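Local coordinates for protein cytochrome c, class II (Shewanella frigidimarina, PDB 4ULV) that binds a covalently attached heme c and probably serves in electron transfer, as a cytochrome c' of the class II family, at residues D82-A87 and H122-K127. Numbering follows the deposited sequence.
With HEC (heme c), chain C.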
loop_
_atom_site.group_PDB
_atom_site.type_symbol
_atom_site.label_atom_id
_atom_site.label_comp_id
_atom_site.label_asym_id
_atom_site.label_seq_id
_atom_site.Cartn_x
_atom_site.Cartn_y
_atom_site.Cartn_z
ATOM N N ASP A 82 13.451 5.269 13.579
ATOM C CA ASP A 82 13.908 4.781 12.273
ATOM C C ASP A 82 14.533 3.365 12.389
ATOM O O ASP A 82 14.330 2.565 11.509
ATOM C CB ASP A 82 14.923 5.748 11.651
ATOM C CG ASP A 82 14.308 7.063 11.240
ATOM O OD1 ASP A 82 13.048 7.191 11.214
ATOM O OD2 ASP A 82 15.106 7.987 10.896
ATOM N N SER A 83 15.212 3.070 13.513
ATOM C CA SER A 83 15.728 1.720 13.755
ATOM C C SER A 83 14.565 0.739 13.862
ATOM O O SER A 83 14.553 -0.287 13.221
ATOM C CB SER A 83 16.560 1.757 15.012
ATOM O OG SER A 83 16.989 0.443 15.382
ATOM N N LYS A 84 13.533 1.110 14.658
ATOM C CA LYS A 84 12.330 0.249 14.758
ATOM C C LYS A 84 11.651 0.070 13.385
ATOM O O LYS A 84 11.175 -1.001 13.015
ATOM C CB LYS A 84 11.302 0.806 15.776
ATOM C CG LYS A 84 11.728 0.660 17.190
ATOM C CD LYS A 84 10.581 1.074 18.150
ATOM C CE LYS A 84 10.926 1.143 19.629
ATOM N NZ LYS A 84 11.696 -0.016 20.095
ATOM N N MET A 85 11.515 1.178 12.652
ATOM C CA MET A 85 10.860 1.074 11.345
ATOM C C MET A 85 11.611 0.179 10.361
ATOM O O MET A 85 10.971 -0.620 9.679
ATOM C CB MET A 85 10.613 2.458 10.771
ATOM C CG MET A 85 9.748 2.441 9.504
ATOM S SD MET A 85 8.032 2.064 9.843
ATOM C CE MET A 85 7.407 3.577 10.632
ATOM N N THR A 86 12.924 0.356 10.286
ATOM C CA THR A 86 13.705 -0.536 9.420
ATOM C C THR A 86 13.707 -1.978 9.852
ATOM O O THR A 86 13.617 -2.897 9.030
ATOM C CB THR A 86 15.121 -0.010 9.208
ATOM O OG1 THR A 86 15.831 0.128 10.415
ATOM C CG2 THR A 86 15.132 1.292 8.568
ATOM N N ALA A 87 13.673 -2.203 11.166
ATOM C CA ALA A 87 13.545 -3.539 11.667
ATOM C C ALA A 87 12.224 -4.161 11.331
ATOM O O ALA A 87 12.128 -5.338 10.987
ATOM C CB ALA A 87 13.810 -3.593 13.147
ATOM N N HIS A 122 4.340 0.934 18.818
ATOM C CA HIS A 122 3.178 1.627 19.379
ATOM C C HIS A 122 3.365 1.973 20.863
ATOM O O HIS A 122 2.967 3.070 21.301
ATOM C CB HIS A 122 1.943 0.805 19.198
ATOM C CG HIS A 122 1.547 0.568 17.776
ATOM N ND1 HIS A 122 0.530 -0.284 17.431
ATOM C CD2 HIS A 122 1.972 1.138 16.612
ATOM C CE1 HIS A 122 0.340 -0.224 16.113
ATOM N NE2 HIS A 122 1.198 0.639 15.609
ATOM N N ASP A 123 4.008 1.068 21.590
ATOM C CA ASP A 123 4.165 1.299 23.043
ATOM C C ASP A 123 4.921 2.571 23.304
ATOM O O ASP A 123 4.610 3.307 24.251
ATOM C CB ASP A 123 4.919 0.108 23.652
ATOM C CG ASP A 123 4.027 -1.068 23.914
ATOM O OD1 ASP A 123 2.800 -0.959 23.808
ATOM O OD2 ASP A 123 4.621 -2.145 24.197
ATOM N N VAL A 124 5.898 2.890 22.446
ATOM C CA VAL A 124 6.778 4.049 22.652
ATOM C C VAL A 124 6.262 5.314 21.942
ATOM O O VAL A 124 6.435 6.414 22.486
ATOM C CB VAL A 124 8.249 3.715 22.282
ATOM C CG1 VAL A 124 9.154 4.873 22.530
ATOM C CG2 VAL A 124 8.702 2.510 23.040
ATOM N N TYR A 125 5.700 5.160 20.719
ATOM C CA TYR A 125 5.520 6.278 19.801
ATOM C C TYR A 125 4.105 6.576 19.395
ATOM O O TYR A 125 3.901 7.549 18.633
ATOM C CB TYR A 125 6.398 6.022 18.587
ATOM C CG TYR A 125 7.850 6.064 18.901
ATOM C CD1 TYR A 125 8.474 7.188 19.353
ATOM C CD2 TYR A 125 8.654 4.926 18.725
ATOM C CE1 TYR A 125 9.805 7.221 19.644
ATOM C CE2 TYR A 125 9.988 4.953 19.026
ATOM C CZ TYR A 125 10.587 6.071 19.526
ATOM O OH TYR A 125 11.909 6.145 19.859
ATOM N N LYS A 126 3.114 5.856 19.890
ATOM C CA LYS A 126 1.710 6.054 19.509
ATOM C C LYS A 126 0.919 6.268 20.747
ATOM O O LYS A 126 1.107 5.652 21.782
ATOM C CB LYS A 126 1.134 4.857 18.720
ATOM C CG LYS A 126 -0.196 5.066 18.045
ATOM C CD LYS A 126 -0.676 3.836 17.313
ATOM C CE LYS A 126 -2.051 3.887 16.700
ATOM N NZ LYS A 126 -3.122 3.876 17.745
ATOM N N LYS A 127 -0.046 7.182 20.669
ATOM C CA LYS A 127 -0.979 7.435 21.805
ATOM C C LYS A 127 -1.715 6.166 22.142
ATOM O O LYS A 127 -2.006 5.336 21.283
ATOM C CB LYS A 127 -1.992 8.546 21.455
ATOM C CG LYS A 127 -1.333 9.869 21.186
ATOM C CD LYS A 127 -2.317 10.954 20.773
ATOM C CE LYS A 127 -1.567 12.179 20.246
ATOM N NZ LYS A 127 -2.405 13.222 19.587
HETATM FE FE HEC C . 1.398 1.161 13.513
HETATM C CHA HEC C . -0.832 3.771 13.470
HETATM C CHB HEC C . -1.089 -0.945 12.655
HETATM C CHC HEC C . 3.695 -1.270 12.922
HETATM C CHD HEC C . 3.898 3.329 14.269
HETATM N NA HEC C . -0.634 1.414 13.096
HETATM C C1A HEC C . -1.389 2.529 13.153
HETATM C C2A HEC C . -2.734 2.262 12.862
HETATM C C3A HEC C . -2.805 0.924 12.632
HETATM C C4A HEC C . -1.475 0.413 12.777
HETATM C CMA HEC C . -4.026 0.129 12.315
HETATM C CAA HEC C . -3.869 3.293 12.836
HETATM C CBA HEC C . -3.978 3.916 11.430
HETATM C CGA HEC C . -5.149 4.887 11.304
HETATM O O1A HEC C . -5.045 5.997 11.819
HETATM O O2A HEC C . -6.138 4.524 10.648
HETATM N NB HEC C . 1.343 -0.773 12.786
HETATM C C1B HEC C . 0.227 -1.532 12.600
HETATM C C2B HEC C . 0.489 -2.899 12.433
HETATM C C3B HEC C . 1.850 -2.939 12.508
HETATM C C4B HEC C . 2.369 -1.667 12.728
HETATM C CMB HEC C . -0.485 -4.000 12.309
HETATM C CAB HEC C . 2.773 -4.142 12.410
HETATM C CBB HEC C . 2.362 -5.190 11.382
HETATM N NC HEC C . 3.496 1.037 13.513
HETATM C C1C HEC C . 4.283 -0.092 13.319
HETATM C C2C HEC C . 5.640 0.210 13.546
HETATM C C3C HEC C . 5.714 1.550 13.920
HETATM C C4C HEC C . 4.341 1.999 13.886
HETATM C CMC HEC C . 6.763 -0.823 13.413
HETATM C CAC HEC C . 6.889 2.383 14.329
HETATM C CBC HEC C . 8.258 2.048 13.820
HETATM N ND HEC C . 1.528 3.224 13.785
HETATM C C1D HEC C . 2.585 3.903 14.206
HETATM C C2D HEC C . 2.275 5.251 14.556
HETATM C C3D HEC C . 0.956 5.392 14.230
HETATM C C4D HEC C . 0.500 4.114 13.818
HETATM C CMD HEC C . 3.190 6.296 15.049
HETATM C CAD HEC C . 0.155 6.654 14.291
HETATM C CBD HEC C . -0.026 7.318 12.923
HETATM C CGD HEC C . -0.854 8.616 12.978
HETATM O O1D HEC C . -1.904 8.590 13.714
HETATM O O2D HEC C . -0.383 9.582 12.360
#
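In the four-helix bundle of this cytochrome c', helix 78-98 meets the C-terminal end of helix 104-125 in the wall of the heme c pocket, where K84 reaches Y125 and V124. The link is light and apolar: K84 CE lies 4.0 Å from Y125 CE2 and 4.3 Å from V124 CG2. K84 CG stands anti to the carbonyl carbon (chi1 -72°), and the two anti torsions beyond it carry CD and CE to the tyrosine; the two side chains cross obliquely at Y125 CE2, and the bend at chi4 turns NZ. The other ring contacts fix Y125: V124 CG1 sits over the ring centre, 3.5 Å above its plane, F81 packs edge-to-face, and Y125 OH hydrogen-bonds to D80 OD2. CBC, at the end of a heme side arm, touches helix 78-98, 3.8 Å from K84 CB and 3.6 Å from M85 CE. Beyond the helix end, K126 CG is anti to the backbone N (chi1 -168°), and the chain stays extended as far as CE, so that it runs along the porphyrin with CD over one face of the H122 ring, near its rim. Replaced by an alanine, K126 would probably lose this methylene packing on the imidazole and leave a gap above the porphyrin, where its CE now lies 3.5 Å from heme CHA. H122, next in sequence to the covalently bound C121, is the axial ligand, its NE2 2.2 Å from the iron FE.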